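Long-range contact in phosphotriesterase, putative (PDB 4J35), which probably hydrolyses lactones using two divalent metal ions, and is here a variant engineered for organophosphate hydrolysis: residues Ile25-Tyr31 / Ile266-Gly271. The protein carries 7 engineered substitutions. Residues are numbered along the deposited sequence; the frame is centred on the assembly and turned at random.
Sequences IFGLPGY and IWHWLG. Engineered in segment 25-31: Leu28 (natural residue Tyr).
Leu270 lies alongside Tyr31, the two side chains pointing the same way, with CB of Leu270 3.7 Å from CD2 of Tyr31. CD1 of Leu270 reaches over one face of the Tyr31 ring, 4.0 Å above the plane and displaced toward the rim. The ring stands beside the leucine because Tyr31 CG sits between its own backbone N and carbonyl carbon (chi1 76°). Were Tyr31 replaced by alanine, Leu270 would probably lose the ring that flanks its CB and CD1, opening a gap beside that methyl. Across the paired backbones, Phe26 and Ile266 meet obliquely: CB of Phe26 is 3.7 Å from CG1 of Ile266, whose CD1 continues to CD1 of the Phe26 ring. Leu28, an engineered residue (tyrosine in nature), brings its CD1 to the indole edge of Trp269, 3.6 Å from CH2, near the ring plane. Two parallel-type backbone bonds fix the register. The one from Leu270 N to Phe26 O is short (2.8 Å) and nearly straight (170°). That from Phe26 N to His268 O is longer, 3.2 Å. Farther on, one water bridges the backbones, accepting from Leu28 N and donating to Leu270 O. The parallel pairing joins the end of strand 17-26 to strand 266-269, which follows the TIM-barrel strand 259-261 and the metal ligand Asp264; near the metal site, Phe26 is edge-to-face with His23, a cobalt ligand. On helix 42-58, His268 packs against Ala45 and Cys49, and Trp267 against Thr52 and Leu56.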
ATOM      1  N   ILE A  25      -9.613  -0.331   7.012  1.00 30.66           N
ATOM      2  CA  ILE A  25     -10.821  -0.986   6.514  1.00 35.57           C
ATOM      3  C   ILE A  25     -10.727  -1.208   5.005  1.00 34.88           C
ATOM      4  O   ILE A  25      -9.956  -0.556   4.309  1.00 30.19           O
ATOM      5  CB  ILE A  25     -12.098  -0.195   6.836  1.00 35.68           C
ATOM      6  CG1 ILE A  25     -12.107   1.130   6.077  1.00 39.21           C
ATOM      7  CG2 ILE A  25     -12.223   0.020   8.325  1.00 34.00           C
ATOM      8  CD1 ILE A  25     -13.303   2.030   6.448  1.00 41.67           C
ATOM      9  N   PHE A  26     -11.458  -2.195   4.510  1.00 30.69           N
ATOM     10  CA  PHE A  26     -11.402  -2.509   3.107  1.00 28.61           C
ATOM     11  C   PHE A  26     -12.659  -3.209   2.642  1.00 28.35           C
ATOM     12  O   PHE A  26     -13.136  -4.145   3.312  1.00 31.86           O
ATOM     13  CB  PHE A  26     -10.212  -3.428   2.845  1.00 27.31           C
ATOM     14  CG  PHE A  26      -9.912  -3.613   1.378  1.00 35.95           C
ATOM     15  CD1 PHE A  26     -10.526  -4.618   0.659  1.00 39.67           C
ATOM     16  CD2 PHE A  26      -8.991  -2.806   0.734  1.00 37.76           C
ATOM     17  CE1 PHE A  26     -10.247  -4.790  -0.692  1.00 38.93           C
ATOM     18  CE2 PHE A  26      -8.713  -2.973  -0.615  1.00 40.32           C
ATOM     19  CZ  PHE A  26      -9.340  -3.962  -1.325  1.00 41.22           C
ATOM     20  N   GLY A  27     -13.172  -2.775   1.489  1.00 28.25           N
ATOM     21  CA  GLY A  27     -14.282  -3.439   0.811  1.00 28.24           C
ATOM     22  C   GLY A  27     -13.988  -3.607  -0.658  1.00 33.92           C
ATOM     23  O   GLY A  27     -13.583  -2.654  -1.297  1.00 35.37           O
ATOM     24  N   LEU A  28     -14.169  -4.816  -1.179  1.00 30.69           N
ATOM     25  CA  LEU A  28     -14.099  -5.051  -2.608  1.00 34.46           C
ATOM     26  C   LEU A  28     -15.247  -4.343  -3.298  1.00 32.53           C
ATOM     27  O   LEU A  28     -16.370  -4.352  -2.793  1.00 32.38           O
ATOM     28  CB  LEU A  28     -14.161  -6.537  -2.904  1.00 36.36           C
ATOM     29  CG  LEU A  28     -12.931  -7.310  -2.406  1.00 39.43           C
ATOM     30  CD1 LEU A  28     -13.252  -8.807  -2.328  1.00 52.55           C
ATOM     31  CD2 LEU A  28     -11.682  -7.021  -3.288  1.00 47.72           C
ATOM     32  N   PRO A  29     -14.976  -3.752  -4.461  1.00 32.14           N
ATOM     33  CA  PRO A  29     -16.011  -3.004  -5.163  1.00 37.43           C
ATOM     34  C   PRO A  29     -17.275  -3.822  -5.273  1.00 37.35           C
ATOM     35  O   PRO A  29     -17.222  -4.947  -5.761  1.00 34.81           O
ATOM     36  CB  PRO A  29     -15.381  -2.770  -6.530  1.00 39.63           C
ATOM     37  CG  PRO A  29     -13.926  -2.578  -6.193  1.00 41.87           C
ATOM     38  CD  PRO A  29     -13.658  -3.611  -5.118  1.00 36.42           C
ATOM     39  N   GLY A  30     -18.387  -3.256  -4.813  1.00 35.60           N
ATOM     40  CA  GLY A  30     -19.660  -3.968  -4.774  1.00 30.40           C
ATOM     41  C   GLY A  30     -20.181  -4.117  -3.362  1.00 27.41           C
ATOM     42  O   GLY A  30     -21.374  -4.303  -3.149  1.00 31.09           O
ATOM     43  N   TYR A  31     -19.276  -4.037  -2.385  1.00 32.33           N
ATOM     44  CA  TYR A  31     -19.644  -4.233  -0.986  1.00 31.53           C
ATOM     45  C   TYR A  31     -20.789  -3.279  -0.599  1.00 33.56           C
ATOM     46  O   TYR A  31     -21.644  -3.624   0.215  1.00 30.72           O
ATOM     47  CB  TYR A  31     -18.437  -4.004  -0.042  1.00 32.54           C
ATOM     48  CG  TYR A  31     -18.106  -2.546   0.137  1.00 31.79           C
ATOM     49  CD1 TYR A  31     -17.223  -1.898  -0.731  1.00 31.26           C
ATOM     50  CD2 TYR A  31     -18.706  -1.802   1.139  1.00 35.73           C
ATOM     51  CE1 TYR A  31     -16.970  -0.530  -0.608  1.00 34.00           C
ATOM     52  CE2 TYR A  31     -18.428  -0.436   1.293  1.00 30.83           C
ATOM     53  CZ  TYR A  31     -17.573   0.183   0.417  1.00 37.20           C
ATOM     54  OH  TYR A  31     -17.336   1.530   0.559  1.00 38.27           O
ATOM     55  N   ILE A 266      -5.995  -6.577   6.264  1.00 30.39           N
ATOM     56  CA  ILE A 266      -7.236  -5.822   6.303  1.00 30.53           C
ATOM     57  C   ILE A 266      -7.703  -5.907   7.759  1.00 35.94           C
ATOM     58  O   ILE A 266      -7.963  -7.005   8.246  1.00 30.93           O
ATOM     59  CB  ILE A 266      -8.291  -6.448   5.373  1.00 33.07           C
ATOM     60  CG1 ILE A 266      -7.938  -6.201   3.895  1.00 32.45           C
ATOM     61  CG2 ILE A 266      -9.681  -5.930   5.706  1.00 30.05           C
ATOM     62  CD1 ILE A 266      -8.782  -7.098   2.973  1.00 41.01           C
ATOM     63  N   TRP A 267      -7.783  -4.791   8.467  1.00 30.32           N
ATOM     64  CA  TRP A 267      -8.096  -4.892   9.901  1.00 34.92           C
ATOM     65  C   TRP A 267      -9.567  -5.028  10.153  1.00 38.42           C
ATOM     66  O   TRP A 267      -9.982  -5.545  11.197  1.00 35.40           O
ATOM     67  CB  TRP A 267      -7.604  -3.695  10.686  1.00 35.36           C
ATOM     68  CG  TRP A 267      -6.167  -3.356  10.435  1.00 38.20           C
ATOM     69  CD1 TRP A 267      -5.267  -4.021   9.636  1.00 32.02           C
ATOM     70  CD2 TRP A 267      -5.479  -2.239  10.979  1.00 33.82           C
ATOM     71  NE1 TRP A 267      -4.041  -3.362   9.658  1.00 38.73           N
ATOM     72  CE2 TRP A 267      -4.157  -2.263  10.468  1.00 30.76           C
ATOM     73  CE3 TRP A 267      -5.849  -1.215  11.860  1.00 36.35           C
ATOM     74  CZ2 TRP A 267      -3.210  -1.304  10.815  1.00 35.54           C
ATOM     75  CZ3 TRP A 267      -4.903  -0.258  12.196  1.00 36.76           C
ATOM     76  CH2 TRP A 267      -3.602  -0.308  11.669  1.00 34.27           C
ATOM     77  N   HIS A 268     -10.375  -4.544   9.226  1.00 32.89           N
ATOM     78  CA  HIS A 268     -11.829  -4.691   9.357  1.00 35.71           C
ATOM     79  C   HIS A 268     -12.445  -4.754   7.982  1.00 35.21           C
ATOM     80  O   HIS A 268     -12.258  -3.877   7.173  1.00 33.34           O
ATOM     81  CB  HIS A 268     -12.422  -3.509  10.100  1.00 35.60           C
ATOM     82  CG  HIS A 268     -13.915  -3.540  10.194  1.00 43.54           C
ATOM     83  ND1 HIS A 268     -14.575  -4.177  11.217  1.00 38.76           N
ATOM     84  CD2 HIS A 268     -14.872  -3.012   9.397  1.00 45.04           C
ATOM     85  CE1 HIS A 268     -15.881  -4.032  11.054  1.00 38.79           C
ATOM     86  NE2 HIS A 268     -16.086  -3.325   9.960  1.00 46.02           N
ATOM     87  N   TRP A 269     -13.178  -5.812   7.717  1.00 32.06           N
ATOM     88  CA  TRP A 269     -13.700  -6.012   6.381  1.00 38.67           C
ATOM     89  C   TRP A 269     -15.091  -5.369   6.192  1.00 35.58           C
ATOM     90  O   TRP A 269     -15.961  -5.455   7.071  1.00 33.50           O
ATOM     91  CB  TRP A 269     -13.667  -7.517   6.139  1.00 37.30           C
ATOM     92  CG  TRP A 269     -14.556  -8.097   5.126  1.00 36.56           C
ATOM     93  CD1 TRP A 269     -15.862  -8.527   5.302  1.00 49.38           C
ATOM     94  CD2 TRP A 269     -14.199  -8.435   3.788  1.00 52.65           C
ATOM     95  NE1 TRP A 269     -16.339  -9.073   4.134  1.00 46.40           N
ATOM     96  CE2 TRP A 269     -15.346  -9.030   3.187  1.00 49.07           C
ATOM     97  CE3 TRP A 269     -13.028  -8.278   3.030  1.00 53.85           C
ATOM     98  CZ2 TRP A 269     -15.351  -9.462   1.865  1.00 46.01           C
ATOM     99  CZ3 TRP A 269     -13.035  -8.700   1.715  1.00 61.17           C
ATOM    100  CH2 TRP A 269     -14.197  -9.289   1.141  1.00 53.99           C
ATOM    101  N   LEU A 270     -15.289  -4.704   5.062  1.00 31.75           N
ATOM    102  CA  LEU A 270     -16.593  -4.094   4.744  1.00 31.37           C
ATOM    103  C   LEU A 270     -17.509  -5.069   4.008  1.00 34.80           C
ATOM    104  O   LEU A 270     -17.057  -5.907   3.228  1.00 37.42           O
ATOM    105  CB  LEU A 270     -16.413  -2.791   3.934  1.00 30.84           C
ATOM    106  CG  LEU A 270     -15.472  -1.792   4.623  1.00 34.11           C
ATOM    107  CD1 LEU A 270     -15.171  -0.606   3.696  1.00 38.02           C
ATOM    108  CD2 LEU A 270     -16.054  -1.302   5.957  1.00 40.13           C
ATOM    109  N   GLY A 271     -18.806  -4.953   4.270  1.00 39.52           N
ATOM    110  CA  GLY A 271     -19.767  -5.891   3.727  1.00 35.15           C
ATOM    111  C   GLY A 271     -20.153  -6.875   4.803  1.00 35.59           C
ATOM    112  O   GLY A 271     -19.843  -6.663   5.979  1.00 35.37           O
TER
HETATM  113  O   HOH W   1     -15.709  -6.471   0.955  1.00 34.31           O